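Local structure of Lin1840 protein (Listeria innocua serovar 6a, 4ZOC) at residues K287-Q291 and L314-L320; G272-E276 and E301-C306; I244-M248 and V277-T282. The protein probably hydrolyses terminal, non-reducing beta-D-glucosyl residues to release beta-D-glucose, as a family 3 glycoside hydrolase involved in beta-1,2-glucan metabolism. The protein carries 2 engineered substitutions. All blocks are in the same frame, centred on the assembly; numbering follows the deposited sequence.

Contact 1: K287-Q291 and L314-L320; sequences KEAAQ and LIEEGKL
This is a helix-to-helix-end contact in the TIM-barrel domain: residues 287-291 of helix 286-295, which precedes the eighth barrel strand, meet the C-terminal end of helix 306-316, which follows it. K287-Q291 are regular helix. Segment 314-320 leaves the helix through a Schellman motif: G318 takes positive phi (75/15), K319 N bonds to L314 O at 2.9 Å and G318 N to I315 O at 3.1 Å, after which L320 is extended (-142/134). The closest CA pair, Q291 and L320, is 6.7 Å apart. L314 (m, t) points toward the first helix, its CD1 lying 3.6 Å from K287 O, 3.7 Å from Q291 N and 3.9 Å from A290 CB. The fully extended K287 side chain (t throughout) runs past it, with K287 CG 3.7 Å from L314 CD2, to place NZ 2.9 Å from E317 OE1. E317 OE1 also forms a salt bridge with K319 NZ, at a very short 2.3 Å, while the NZ atoms of K287 and K319 sit 3.9 Å apart. Q291 sends NE2 to E295 of its own helix. E317 thus bridges two mutually repelling lysines, its single charge compensating them only partly, in a salt-bridge network outside an apolar leucine centre.

Contact 2: G272-E276 and E301-C306; sequences GAVAE and EMMTTC
Segment 272-276 turns from positive phi at G272 (66/7) into a short, weakly bonded helix, whereas 301-306 begins as barrel strand (E301, M302), turns at M303 (66/23), is extended at T304 (-132/169) and enters helix 306-316 at C306. Nearest CA pairs are G272-T304 (5.3 Å), A275-C306 (6.4 Å) and V274-E301 (6.6 Å). One direct hydrogen bond joins the backbones, G272 N to M302 O at 3.0 Å and 163°, so the loop after strand 266-268 is tied to the end of strand 301-302, where the TIM barrel closes. G272 CA lies 3.5 Å from T304 CG2; A275 CB is 3.8 Å from the same methyl and 3.9 Å from C306 SG; V274 CG1 is 3.9 Å from C306 CB. E301, extended (t, t), reaches along its own segment so that OE2 accepts T304 OG1 (p) at 2.5 Å and C306 N at 3.1 Å, while OE1 takes the amide of Y307. A water accepts from V274 N and donates to T304 OG1, both at 2.8 Å. The side chain of M302 is about 6 Å from bound glucose. A buried glutamate therefore satisfies amides at the start of helix 306-316, and a T304-water chain of hydrogen bonds links it to V274 N.

Contact 3: I244-M248 and V277-T282; sequences IPATM and VINHGT
Buried loop-to-loop packing in the TIM-barrel domain joins the connections that follow strands 233-236 and 266-268. I244 and P245 pair antiparallel with 240-241; A246 and T247 are a 3-10 turn, with M248 N bonded to P245 O at 3.0 Å. Opposite, I278-G281 make a type I turn, and T282 N returns to V277 O at 3.2 Å. The closest CA atoms, of P245 and V277, are 6.3 Å apart. P245 CG sits over one face of the H280 ring, 3.6 Å from its centroid and 25° off the normal, a CH-pi contact; H280 NE2 is held by F238 O. P245 CB meets V277 CG1 at 3.9 Å, and P245 CD meets T282 OG1 at 3.3 Å. M248 (p, t) brings SD to 3.9 Å from V277 CB and 3.2 Å from T282 OG1. Beyond, H280 O and N279 bond to S654, R569 and G571 of the second subunit. The segments thus meet by close packing, while hydrogen bonds fix 277-282 internally, to F238 and to that subunit.

In the fold
All three contacts belong to the TIM-barrel domain, on one side of the chain's centre. Centres of contacts 2 and 3 are 11 Å apart, those of 1 and 2 about 15 Å, and those of 1 and 3 about 16 Å. Contact 2 crosses each of the others along the chain, while contact 3 closes before contact 1 opens; E276 and V277 are consecutive. Helix 286-295 unites them: A289 CB packs 3.9 Å from C306 SG and 3.8 Å from V277 CG2. Contacts 2 and 3 also touch directly, A273 CB lying 3.3 Å from T247 OG1. The set thus runs from beside the glucose-binding region, past subunit-facing loops, to the outer helix ends.

Contact 1: K287-Q291 and L314-L320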
loop_
_atom_site.group_PDB
_atom_site.type_symbol
_atom_site.label_atom_id
_atom_site.label_comp_id
_atom_site.label_asym_id
_atom_site.label_seq_id
_atom_site.Cartn_x
_atom_site.Cartn_y
_atom_site.Cartn_z
ATOM N N LYS A 287 0.086 33.380 4.075
ATOM C CA LYS A 287 -0.397 33.885 5.349
ATOM C C LYS A 287 -1.054 32.760 6.168
ATOM O O LYS A 287 -0.800 32.591 7.324
ATOM C CB LYS A 287 -1.395 35.046 5.070
ATOM C CG LYS A 287 -1.964 35.685 6.318
ATOM C CD LYS A 287 -2.847 36.867 5.940
ATOM C CE LYS A 287 -3.233 37.621 7.197
ATOM N NZ LYS A 287 -4.071 38.751 6.766
ATOM N N GLU A 288 -1.848 31.932 5.500
ATOM C CA GLU A 288 -2.392 30.810 6.184
ATOM C C GLU A 288 -1.332 29.745 6.569
ATOM O O GLU A 288 -1.403 29.162 7.640
ATOM C CB GLU A 288 -3.524 30.168 5.308
ATOM C CG GLU A 288 -4.791 31.060 5.261
ATOM C CD GLU A 288 -6.035 30.370 4.753
ATOM O OE1 GLU A 288 -5.988 29.193 4.269
ATOM O OE2 GLU A 288 -7.082 31.053 4.765
ATOM N N ALA A 289 -0.408 29.475 5.650
ATOM C CA ALA A 289 0.699 28.546 5.903
ATOM C C ALA A 289 1.457 28.925 7.177
ATOM O O ALA A 289 1.684 28.097 8.077
ATOM C CB ALA A 289 1.649 28.511 4.721
ATOM N N ALA A 290 1.764 30.224 7.300
ATOM C CA ALA A 290 2.390 30.773 8.513
ATOM C C ALA A 290 1.522 30.591 9.736
ATOM O O ALA A 290 1.950 30.139 10.793
ATOM C CB ALA A 290 2.695 32.276 8.276
ATOM N N GLN A 291 0.269 30.972 9.627
ATOM C CA GLN A 291 -0.597 30.854 10.794
ATOM C C GLN A 291 -0.704 29.416 11.279
ATOM O O GLN A 291 -0.562 29.138 12.435
ATOM C CB GLN A 291 -1.998 31.378 10.472
ATOM C CG GLN A 291 -2.936 31.362 11.650
ATOM C CD GLN A 291 -4.366 31.742 11.273
ATOM O OE1 GLN A 291 -4.640 32.442 10.289
ATOM N NE2 GLN A 291 -5.287 31.304 12.097
ATOM N N LEU A 314 -0.271 38.845 10.851
ATOM C CA LEU A 314 -1.098 37.948 11.631
ATOM C C LEU A 314 -1.200 38.367 13.079
ATOM O O LEU A 314 -2.271 38.304 13.694
ATOM C CB LEU A 314 -0.555 36.507 11.598
ATOM C CG LEU A 314 -0.768 35.809 10.251
ATOM C CD1 LEU A 314 0.184 34.602 10.080
ATOM C CD2 LEU A 314 -2.202 35.322 10.002
ATOM N N ILE A 315 -0.072 38.762 13.653
ATOM C CA ILE A 315 -0.040 39.142 15.095
ATOM C C ILE A 315 -0.703 40.499 15.297
ATOM O O ILE A 315 -1.533 40.637 16.197
ATOM C CB ILE A 315 1.390 39.105 15.620
ATOM C CG1 ILE A 315 1.815 37.666 15.748
ATOM C CG2 ILE A 315 1.562 39.757 16.980
ATOM C CD1 ILE A 315 3.301 37.540 15.905
ATOM N N GLU A 316 -0.367 41.468 14.441
ATOM C CA GLU A 316 -0.992 42.820 14.490
ATOM C C GLU A 316 -2.502 42.711 14.313
ATOM O O GLU A 316 -3.249 43.420 14.991
ATOM C CB GLU A 316 -0.426 43.742 13.409
ATOM C CG GLU A 316 0.994 44.134 13.745
ATOM C CD GLU A 316 1.593 45.114 12.778
ATOM O OE1 GLU A 316 1.123 45.180 11.614
ATOM O OE2 GLU A 316 2.579 45.775 13.197
ATOM N N GLU A 317 -2.960 41.851 13.410
ATOM C CA GLU A 317 -4.397 41.714 13.171
ATOM C C GLU A 317 -5.125 40.870 14.241
ATOM O O GLU A 317 -6.327 40.735 14.157
ATOM C CB GLU A 317 -4.706 41.171 11.750
ATOM C CG GLU A 317 -4.177 41.997 10.627
ATOM C CD GLU A 317 -4.045 41.216 9.343
ATOM O OE1 GLU A 317 -4.586 40.081 9.265
ATOM O OE2 GLU A 317 -3.403 41.742 8.401
ATOM N N GLY A 318 -4.406 40.285 15.229
ATOM C CA GLY A 318 -5.015 39.452 16.225
ATOM C C GLY A 318 -5.403 38.069 15.746
ATOM O O GLY A 318 -6.122 37.377 16.451
ATOM N N LYS A 319 -4.893 37.627 14.591
ATOM C CA LYS A 319 -5.196 36.259 14.133
ATOM C C LYS A 319 -4.319 35.187 14.790
ATOM O O LYS A 319 -4.650 34.006 14.788
ATOM C CB LYS A 319 -5.092 36.189 12.624
ATOM C CG LYS A 319 -6.037 37.155 11.889
ATOM C CD LYS A 319 -5.896 37.029 10.393
ATOM C CE LYS A 319 -6.993 37.782 9.636
ATOM N NZ LYS A 319 -6.749 39.262 9.578
ATOM N N LEU A 320 -3.189 35.607 15.372
ATOM C CA LEU A 320 -2.203 34.722 16.013
ATOM C C LEU A 320 -1.699 35.436 17.221
ATOM O O LEU A 320 -1.335 36.594 17.121
ATOM C CB LEU A 320 -1.031 34.553 15.054
ATOM C CG LEU A 320 -0.327 33.273 14.586
ATOM C CD1 LEU A 320 1.156 33.554 14.436
ATOM C CD2 LEU A 320 -0.618 32.031 15.393
#

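Contact 2: G272-E276 and E301-C306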
loop_
_atom_site.group_PDB
_atom_site.type_symbol
_atom_site.label_atom_id
_atom_site.label_comp_id
_atom_site.label_asym_id
_atom_site.label_seq_id
_atom_site.Cartn_x
_atom_site.Cartn_y
_atom_site.Cartn_z
ATOM N N GLY A 272 11.319 23.768 2.984
ATOM C CA GLY A 272 10.181 24.357 2.374
ATOM C C GLY A 272 8.818 23.803 2.819
ATOM O O GLY A 272 7.804 24.222 2.245
ATOM N N ALA A 273 8.746 22.923 3.839
ATOM C CA ALA A 273 7.523 22.222 4.116
ATOM C C ALA A 273 6.449 23.176 4.667
ATOM O O ALA A 273 5.230 22.888 4.619
ATOM C CB ALA A 273 7.786 21.124 5.139
ATOM N N VAL A 274 6.862 24.305 5.225
ATOM C CA VAL A 274 5.841 25.303 5.640
ATOM C C VAL A 274 5.080 25.852 4.411
ATOM O O VAL A 274 3.854 25.813 4.385
ATOM C CB VAL A 274 6.466 26.457 6.466
ATOM C CG1 VAL A 274 5.406 27.499 6.705
ATOM C CG2 VAL A 274 7.042 25.943 7.812
ATOM N N ALA A 275 5.808 26.334 3.391
ATOM C CA ALA A 275 5.244 26.875 2.149
ATOM C C ALA A 275 4.448 25.809 1.401
ATOM O O ALA A 275 3.397 26.052 0.795
ATOM C CB ALA A 275 6.366 27.459 1.284
ATOM N N GLU A 276 4.879 24.585 1.574
ATOM C CA GLU A 276 4.379 23.435 0.778
ATOM C C GLU A 276 3.038 22.983 1.283
ATOM O O GLU A 276 2.351 22.238 0.591
ATOM C CB GLU A 276 5.411 22.324 0.706
ATOM C CG GLU A 276 6.540 22.703 -0.286
ATOM C CD GLU A 276 7.768 21.851 -0.216
ATOM O OE1 GLU A 276 7.692 20.779 0.412
ATOM O OE2 GLU A 276 8.735 22.279 -0.895
ATOM N N GLU A 301 11.513 27.836 10.247
ATOM C CA GLU A 301 11.120 27.641 8.869
ATOM C C GLU A 301 12.358 27.514 8.005
ATOM O O GLU A 301 13.160 28.445 7.902
ATOM C CB GLU A 301 10.245 28.790 8.383
ATOM C CG GLU A 301 9.809 28.642 6.921
ATOM C CD GLU A 301 8.740 29.542 6.519
ATOM O OE1 GLU A 301 8.415 30.454 7.306
ATOM O OE2 GLU A 301 8.251 29.380 5.363
ATOM N N MET A 302 12.524 26.313 7.432
ATOM C CA MET A 302 13.721 26.035 6.692
ATOM C C MET A 302 13.616 26.539 5.234
ATOM O O MET A 302 12.952 25.919 4.373
ATOM C CB MET A 302 13.969 24.516 6.683
ATOM C CG MET A 302 15.228 24.141 5.920
ATOM S SD MET A 302 15.621 22.371 5.828
ATOM C CE MET A 302 15.920 21.945 7.549
ATOM N N MET A 303 14.242 27.703 4.950
ATOM C CA MET A 303 14.432 28.196 3.530
ATOM C C MET A 303 13.215 28.591 2.723
ATOM O O MET A 303 13.231 28.703 1.521
ATOM C CB MET A 303 15.318 27.236 2.784
ATOM C CG MET A 303 16.796 27.535 3.043
ATOM S SD MET A 303 17.308 29.197 2.441
ATOM C CE MET A 303 17.331 28.919 0.669
ATOM N N THR A 304 12.157 28.932 3.441
ATOM C CA THR A 304 10.970 29.617 2.877
ATOM C C THR A 304 10.626 30.808 3.777
ATOM O O THR A 304 11.188 30.944 4.877
ATOM C CB THR A 304 9.764 28.643 2.601
ATOM O OG1 THR A 304 9.476 27.847 3.782
ATOM C CG2 THR A 304 10.113 27.771 1.454
ATOM N N THR A 305 9.716 31.641 3.263
ATOM C CA THR A 305 9.497 32.967 3.701
ATOM C C THR A 305 8.102 33.228 4.231
ATOM O O THR A 305 7.775 34.374 4.400
ATOM C CB THR A 305 9.797 33.960 2.588
ATOM O OG1 THR A 305 8.918 33.733 1.495
ATOM C CG2 THR A 305 11.223 33.816 2.061
ATOM N N CYS A 306 7.297 32.209 4.590
ATOM C CA CYS A 306 6.024 32.458 5.117
ATOM C C CYS A 306 6.086 33.216 6.443
ATOM O O CYS A 306 5.401 34.229 6.602
ATOM C CB CYS A 306 5.201 31.145 5.333
ATOM S SG CYS A 306 5.069 30.194 3.818
HETATM O O HOH W 1 9.435 25.514 5.250
#

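Contact 3: I244-M248 and V277-T282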
loop_
_atom_site.group_PDB
_atom_site.type_symbol
_atom_site.label_atom_id
_atom_site.label_comp_id
_atom_site.label_asym_id
_atom_site.label_seq_id
_atom_site.Cartn_x
_atom_site.Cartn_y
_atom_site.Cartn_z
ATOM N N ILE A 244 -3.710 15.598 7.007
ATOM C CA ILE A 244 -3.124 16.926 7.312
ATOM C C ILE A 244 -1.640 16.888 7.228
ATOM O O ILE A 244 -0.997 16.126 7.945
ATOM C CB ILE A 244 -3.587 17.478 8.661
ATOM C CG1 ILE A 244 -5.097 17.427 8.715
ATOM C CG2 ILE A 244 -3.075 18.871 8.930
ATOM C CD1 ILE A 244 -5.617 17.759 10.123
ATOM N N PRO A 245 -1.070 17.766 6.356
ATOM C CA PRO A 245 0.397 17.828 6.275
ATOM C C PRO A 245 1.042 17.899 7.644
ATOM O O PRO A 245 0.641 18.737 8.477
ATOM C CB PRO A 245 0.626 19.101 5.468
ATOM C CG PRO A 245 -0.540 19.151 4.595
ATOM C CD PRO A 245 -1.687 18.780 5.498
ATOM N N ALA A 246 2.055 17.060 7.904
ATOM C CA ALA A 246 2.624 16.986 9.239
ATOM C C ALA A 246 2.994 18.374 9.806
ATOM O O ALA A 246 2.832 18.656 11.016
ATOM C CB ALA A 246 3.852 16.067 9.235
ATOM N N THR A 247 3.513 19.244 8.948
ATOM C CA THR A 247 4.079 20.549 9.376
ATOM C C THR A 247 3.023 21.424 10.037
ATOM O O THR A 247 3.345 22.156 10.992
ATOM C CB THR A 247 4.731 21.260 8.150
ATOM O OG1 THR A 247 5.773 20.364 7.683
ATOM C CG2 THR A 247 5.316 22.647 8.493
ATOM N N MET A 248 1.786 21.318 9.565
ATOM C CA MET A 248 0.679 22.087 10.214
ATOM C C MET A 248 -0.318 21.203 10.935
ATOM O O MET A 248 -1.482 21.602 11.137
ATOM C CB MET A 248 -0.039 22.978 9.176
ATOM C CG MET A 248 -0.716 22.273 8.016
ATOM S SD MET A 248 -1.838 23.283 7.045
ATOM C CE MET A 248 -3.331 23.173 8.062
ATOM N N VAL A 277 2.613 23.439 2.461
ATOM C CA VAL A 277 1.257 23.075 2.933
ATOM C C VAL A 277 0.229 23.719 1.977
ATOM O O VAL A 277 -0.943 23.222 1.830
ATOM C CB VAL A 277 1.007 23.352 4.436
ATOM C CG1 VAL A 277 2.056 22.758 5.321
ATOM C CG2 VAL A 277 0.879 24.824 4.770
ATOM N N ILE A 278 0.629 24.811 1.325
ATOM C CA ILE A 278 -0.187 25.375 0.229
ATOM C C ILE A 278 -0.422 24.373 -0.936
ATOM O O ILE A 278 -1.551 24.214 -1.438
ATOM C CB ILE A 278 0.427 26.717 -0.280
ATOM C CG1 ILE A 278 0.542 27.712 0.888
ATOM C CG2 ILE A 278 -0.496 27.277 -1.348
ATOM C CD1 ILE A 278 1.450 28.881 0.530
ATOM N N ASN A 279 0.654 23.766 -1.425
ATOM C CA ASN A 279 0.557 22.806 -2.474
ATOM C C ASN A 279 -0.347 21.612 -2.116
ATOM O O ASN A 279 -1.052 21.102 -2.975
ATOM C CB ASN A 279 1.910 22.298 -2.912
ATOM C CG ASN A 279 2.747 23.361 -3.566
ATOM O OD1 ASN A 279 2.224 24.293 -4.209
ATOM N ND2 ASN A 279 4.071 23.160 -3.553
ATOM N N HIS A 280 -0.244 21.132 -0.872
ATOM C CA HIS A 280 -1.095 20.092 -0.329
ATOM C C HIS A 280 -2.568 20.514 -0.299
ATOM O O HIS A 280 -3.463 19.658 -0.141
ATOM C CB HIS A 280 -0.680 19.786 1.141
ATOM C CG HIS A 280 0.500 18.901 1.367
ATOM N ND1 HIS A 280 0.437 17.541 1.171
ATOM C CD2 HIS A 280 1.707 19.152 1.957
ATOM C CE1 HIS A 280 1.572 16.998 1.596
ATOM N NE2 HIS A 280 2.363 17.949 2.089
ATOM N N GLY A 281 -2.867 21.794 -0.353
ATOM C CA GLY A 281 -4.265 22.253 -0.354
ATOM C C GLY A 281 -4.910 22.374 0.990
ATOM O O GLY A 281 -6.159 22.203 1.119
ATOM N N THR A 282 -4.064 22.624 2.010
ATOM C CA THR A 282 -4.572 22.837 3.362
ATOM C C THR A 282 -4.228 24.278 3.882
ATOM O O THR A 282 -4.440 24.584 5.049
ATOM C CB THR A 282 -4.080 21.754 4.331
ATOM O OG1 THR A 282 -2.622 21.736 4.331
ATOM C CG2 THR A 282 -4.616 20.352 3.924
#